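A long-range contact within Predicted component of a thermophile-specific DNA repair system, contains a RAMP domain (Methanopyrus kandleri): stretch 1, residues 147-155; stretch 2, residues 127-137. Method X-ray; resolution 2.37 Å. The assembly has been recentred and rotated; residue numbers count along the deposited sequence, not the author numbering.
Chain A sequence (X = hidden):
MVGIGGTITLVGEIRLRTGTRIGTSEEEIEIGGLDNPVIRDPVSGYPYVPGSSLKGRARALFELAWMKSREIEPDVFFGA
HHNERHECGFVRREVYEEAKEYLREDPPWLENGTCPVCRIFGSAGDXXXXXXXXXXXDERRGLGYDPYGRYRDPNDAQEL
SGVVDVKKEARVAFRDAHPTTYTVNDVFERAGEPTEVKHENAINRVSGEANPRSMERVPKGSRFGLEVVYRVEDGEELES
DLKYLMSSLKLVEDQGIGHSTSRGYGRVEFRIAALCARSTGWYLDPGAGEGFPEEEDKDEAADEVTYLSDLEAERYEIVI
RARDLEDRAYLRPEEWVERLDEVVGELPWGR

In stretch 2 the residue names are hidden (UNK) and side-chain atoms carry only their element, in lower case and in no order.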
# COMPACT_ATOMS: atom_id res chain seq x y z
N PRO A 147 -18.07 21.46 -6.83
CA PRO A 147 -18.44 20.23 -7.54
C PRO A 147 -19.26 19.28 -6.68
O PRO A 147 -19.70 18.24 -7.17
CB PRO A 147 -17.08 19.62 -7.87
CG PRO A 147 -16.22 20.02 -6.72
CD PRO A 147 -16.69 21.40 -6.31
N TYR A 148 -19.47 19.63 -5.41
CA TYR A 148 -20.13 18.73 -4.47
C TYR A 148 -21.58 19.11 -4.19
O TYR A 148 -22.18 18.63 -3.23
CB TYR A 148 -19.34 18.68 -3.16
CG TYR A 148 -17.94 18.17 -3.35
CD1 TYR A 148 -17.69 16.99 -4.03
CD2 TYR A 148 -16.85 18.88 -2.85
CE1 TYR A 148 -16.40 16.52 -4.20
CE2 TYR A 148 -15.56 18.42 -3.02
CZ TYR A 148 -15.34 17.24 -3.70
OH TYR A 148 -14.06 16.77 -3.87
N GLY A 149 -22.15 19.96 -5.04
CA GLY A 149 -23.51 20.44 -4.86
C GLY A 149 -24.53 19.31 -4.82
O GLY A 149 -25.43 19.31 -3.99
N ARG A 150 -24.37 18.35 -5.73
CA ARG A 150 -25.31 17.23 -5.82
C ARG A 150 -25.17 16.24 -4.67
O ARG A 150 -26.04 15.39 -4.47
CB ARG A 150 -25.11 16.49 -7.15
CG ARG A 150 -23.84 15.67 -7.19
CD ARG A 150 -23.60 15.05 -8.56
NE ARG A 150 -24.45 13.88 -8.79
CZ ARG A 150 -24.48 13.20 -9.93
NH1 ARG A 150 -23.72 13.57 -10.95
NH2 ARG A 150 -25.28 12.15 -10.05
N TYR A 151 -24.08 16.33 -3.92
CA TYR A 151 -23.85 15.41 -2.81
C TYR A 151 -24.21 16.03 -1.46
O TYR A 151 -24.56 15.33 -0.51
CB TYR A 151 -22.40 14.93 -2.80
CG TYR A 151 -21.97 14.33 -4.12
CD1 TYR A 151 -22.46 13.10 -4.53
CD2 TYR A 151 -21.09 15.00 -4.96
CE1 TYR A 151 -22.09 12.54 -5.73
CE2 TYR A 151 -20.71 14.45 -6.17
CZ TYR A 151 -21.21 13.22 -6.55
OH TYR A 151 -20.84 12.67 -7.76
N ARG A 152 -24.16 17.36 -1.40
CA ARG A 152 -24.45 18.07 -0.16
C ARG A 152 -24.72 19.54 -0.41
O ARG A 152 -24.16 20.14 -1.34
CB ARG A 152 -23.29 17.91 0.84
CG ARG A 152 -21.96 18.50 0.37
CD ARG A 152 -21.70 19.88 0.98
NE ARG A 152 -20.44 20.45 0.53
CZ ARG A 152 -20.30 21.18 -0.58
NH1 ARG A 152 -21.35 21.42 -1.35
NH2 ARG A 152 -19.11 21.67 -0.91
N ASP A 153 -25.58 20.13 0.41
CA ASP A 153 -25.84 21.55 0.37
C ASP A 153 -24.67 22.30 0.98
O ASP A 153 -24.26 21.99 2.09
CB ASP A 153 -27.14 21.89 1.11
CG ASP A 153 -27.58 23.32 0.91
OD1 ASP A 153 -28.80 23.55 0.72
OD2 ASP A 153 -26.72 24.23 0.96
N PRO A 154 -24.13 23.29 0.25
CA PRO A 154 -23.02 24.12 0.75
C PRO A 154 -23.35 24.79 2.09
O PRO A 154 -22.43 25.15 2.83
CB PRO A 154 -22.83 25.16 -0.36
CG PRO A 154 -24.06 25.07 -1.22
CD PRO A 154 -24.51 23.65 -1.12
N ASN A 155 -24.63 24.97 2.38
CA ASN A 155 -25.05 25.52 3.66
C ASN A 155 -24.92 24.51 4.80
O ASN A 155 -24.86 24.89 5.97
CB ASN A 155 -26.50 26.02 3.58
CG ASN A 155 -26.65 27.23 2.67
OD1 ASN A 155 -25.78 28.09 2.61
ND2 ASN A 155 -27.77 27.30 1.96
N UNK A 127 -9.02 16.74 2.99
CA UNK A 127 -8.07 17.39 2.11
C UNK A 127 -8.68 17.89 0.82
O UNK A 127 -8.26 18.92 0.29
N UNK A 128 -9.66 17.16 0.30
CA UNK A 128 -10.33 17.55 -0.93
C UNK A 128 -11.24 18.75 -0.71
O UNK A 128 -11.66 19.41 -1.66
c UNK A 128 -12.21 15.92 -0.51
c UNK A 128 -11.16 16.39 -1.52
c UNK A 128 -10.25 15.22 -1.90
c UNK A 128 -13.08 14.79 -1.02
N UNK A 129 -11.53 19.04 0.56
CA UNK A 129 -12.33 20.21 0.90
C UNK A 129 -13.81 20.00 0.66
O UNK A 129 -14.51 20.94 0.27
N UNK A 130 -14.28 18.78 0.87
CA UNK A 130 -15.68 18.41 0.66
C UNK A 130 -16.62 19.28 1.50
O UNK A 130 -17.73 19.59 1.08
c UNK A 130 -19.47 15.84 1.56
c UNK A 130 -17.69 16.10 -0.53
c UNK A 130 -15.89 16.93 1.01
c UNK A 130 -18.97 15.63 -0.77
c UNK A 130 -19.86 15.50 0.28
c UNK A 130 -17.28 16.43 0.75
c UNK A 130 -18.19 16.30 1.79
N UNK A 131 -16.16 19.66 2.69
CA UNK A 131 -16.97 20.48 3.59
C UNK A 131 -16.50 21.93 3.62
O UNK A 131 -16.71 22.63 4.61
c UNK A 131 -16.94 19.88 5.00
o UNK A 131 -15.67 20.02 5.60
N UNK A 132 -15.85 22.36 2.55
CA UNK A 132 -15.32 23.72 2.46
C UNK A 132 -15.58 24.34 1.09
O UNK A 132 -14.67 24.42 0.26
c UNK A 132 -13.81 23.71 2.77
o UNK A 132 -13.96 26.10 2.78
o UNK A 132 -12.08 25.19 3.45
c UNK A 132 -13.25 25.10 3.02
N UNK A 133 -16.83 24.78 0.84
CA UNK A 133 -17.25 25.37 -0.44
C UNK A 133 -16.56 26.70 -0.75
O UNK A 133 -16.30 26.99 -1.92
c UNK A 133 -17.93 24.75 1.81
c UNK A 133 -19.14 24.76 0.93
c UNK A 133 -18.76 25.60 -0.24
N UNK A 134 -16.27 27.49 0.29
CA UNK A 134 -15.52 28.72 0.13
C UNK A 134 -14.19 28.47 -0.54
O UNK A 134 -13.81 29.16 -1.49
N UNK A 135 -13.47 27.47 -0.05
CA UNK A 135 -12.19 27.07 -0.62
C UNK A 135 -12.37 26.59 -2.06
O UNK A 135 -11.64 27.02 -2.96
c UNK A 135 -11.55 25.98 0.23
n UNK A 135 -7.02 21.97 -0.06
c UNK A 135 -8.12 22.51 0.46
c UNK A 135 -9.64 24.43 0.70
c UNK A 135 -10.18 25.50 -0.25
n UNK A 135 -8.45 23.76 0.17
n UNK A 135 -8.89 21.78 1.26
N UNK A 136 -13.35 25.71 -2.26
CA UNK A 136 -13.64 25.13 -3.57
C UNK A 136 -13.91 26.18 -4.65
O UNK A 136 -13.38 26.08 -5.76
c UNK A 136 -14.86 24.21 -3.46
c UNK A 136 -13.34 22.46 -2.45
c UNK A 136 -15.84 22.21 -2.33
c UNK A 136 -14.66 22.73 -3.15
N UNK A 137 -14.74 27.16 -4.32
CA UNK A 137 -15.20 28.13 -5.29
C UNK A 137 -14.16 29.22 -5.58
O UNK A 137 -14.23 29.89 -6.61
c UNK A 137 -19.00 28.31 -4.48
o UNK A 137 -20.05 27.77 -4.88
c UNK A 137 -17.68 27.76 -4.96
c UNK A 137 -16.52 28.74 -4.82
o UNK A 137 -18.99 29.28 -3.69

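Position 127 has no side-chain atoms and lies beyond reach of stretch 1; it is Gly-127. Position 128 carries four carbons, forked at the first, with one arm two carbons long. The tip of that arm lies 3.6 Å from Tyr-148 OH; the residue is Ile-128, and the tip is its CD1, part of a greasy side chain suited to this buried site.

Position 129 again lacks side-chain atoms. Its phi of 77° favours glycine, and a CB here would be crowded from within its own stretch, so Gly-129 fits. It opens a type I turn, closed by the bond from the backbone N of position 132 to Gly-129 O, 3.0 Å.

At position 130 one carbon leads to a six-carbon ring without a hydroxyl, lying against Tyr-148, Tyr-151 and Arg-152: Phe-130. Its CD2 lies 3.5 Å from Tyr-148 CG, over one face of the tyrosine ring, the two planes inclined at 54°. The edge of the phenylalanine ring meets Tyr-151, with CZ 4.0 Å from Tyr-151 CB. A flat, wholly apolar group suits this buried place.

Position 131 has one carbon and one oxygen, its CA-to-CB bond directed away from stretch 1: Ser-131, whose hydroxyl bonds to a residue just outside the stretches. Position 132 has two carbons, the second bearing two oxygens, and touches nothing on stretch 1. This is Asp-132, the helix N-cap; its OD1 accepts from the backbone N of position 135 at 3.2 Å.

At position 133 three carbons close a ring onto the backbone N, and this ring meets Arg-152 and Pro-154: Pro-133. Proline suits the first turn of a helix, where its missing N-H costs no helical bond. Its CG lies 3.6 Å from Arg-152 NH2, over a guanidinium face, and 3.9 Å from Pro-154 CB.

Position 134, without side-chain atoms, is exposed Gly-134. Position 135 has three carbons, a nitrogen, then a carbon with two more nitrogens: Arg-135. Out of reach of stretch 1, its extended side chain serves its own stretch, NH1 donating to Gly-127 O at 3.1 Å.

Position 136 has four carbons, forked at the second, packed against Tyr-148 and Pro-147; it is Leu-136. Its CD2 packs 3.5 Å from Tyr-148 CD2, and its CG sits 4.0 Å from Pro-147 CD. A branched apolar side chain suits a buried site beside an aromatic ring and a proline. Position 137, three carbons ending in two oxygens, is exposed Glu-137, free of close contacts with stretch 1.

The contact combines apolar packing around Tyr-148 with a polar clasp. Arg-152 NE donates to Phe-130 O at 2.9 Å, while Arg-152 NH2 adds a weak bond to Phe-130 O at 3.2 Å, fixing the turn against stretch 1.

Stretch 2, residues 127-137: GIGFSDPGRLE
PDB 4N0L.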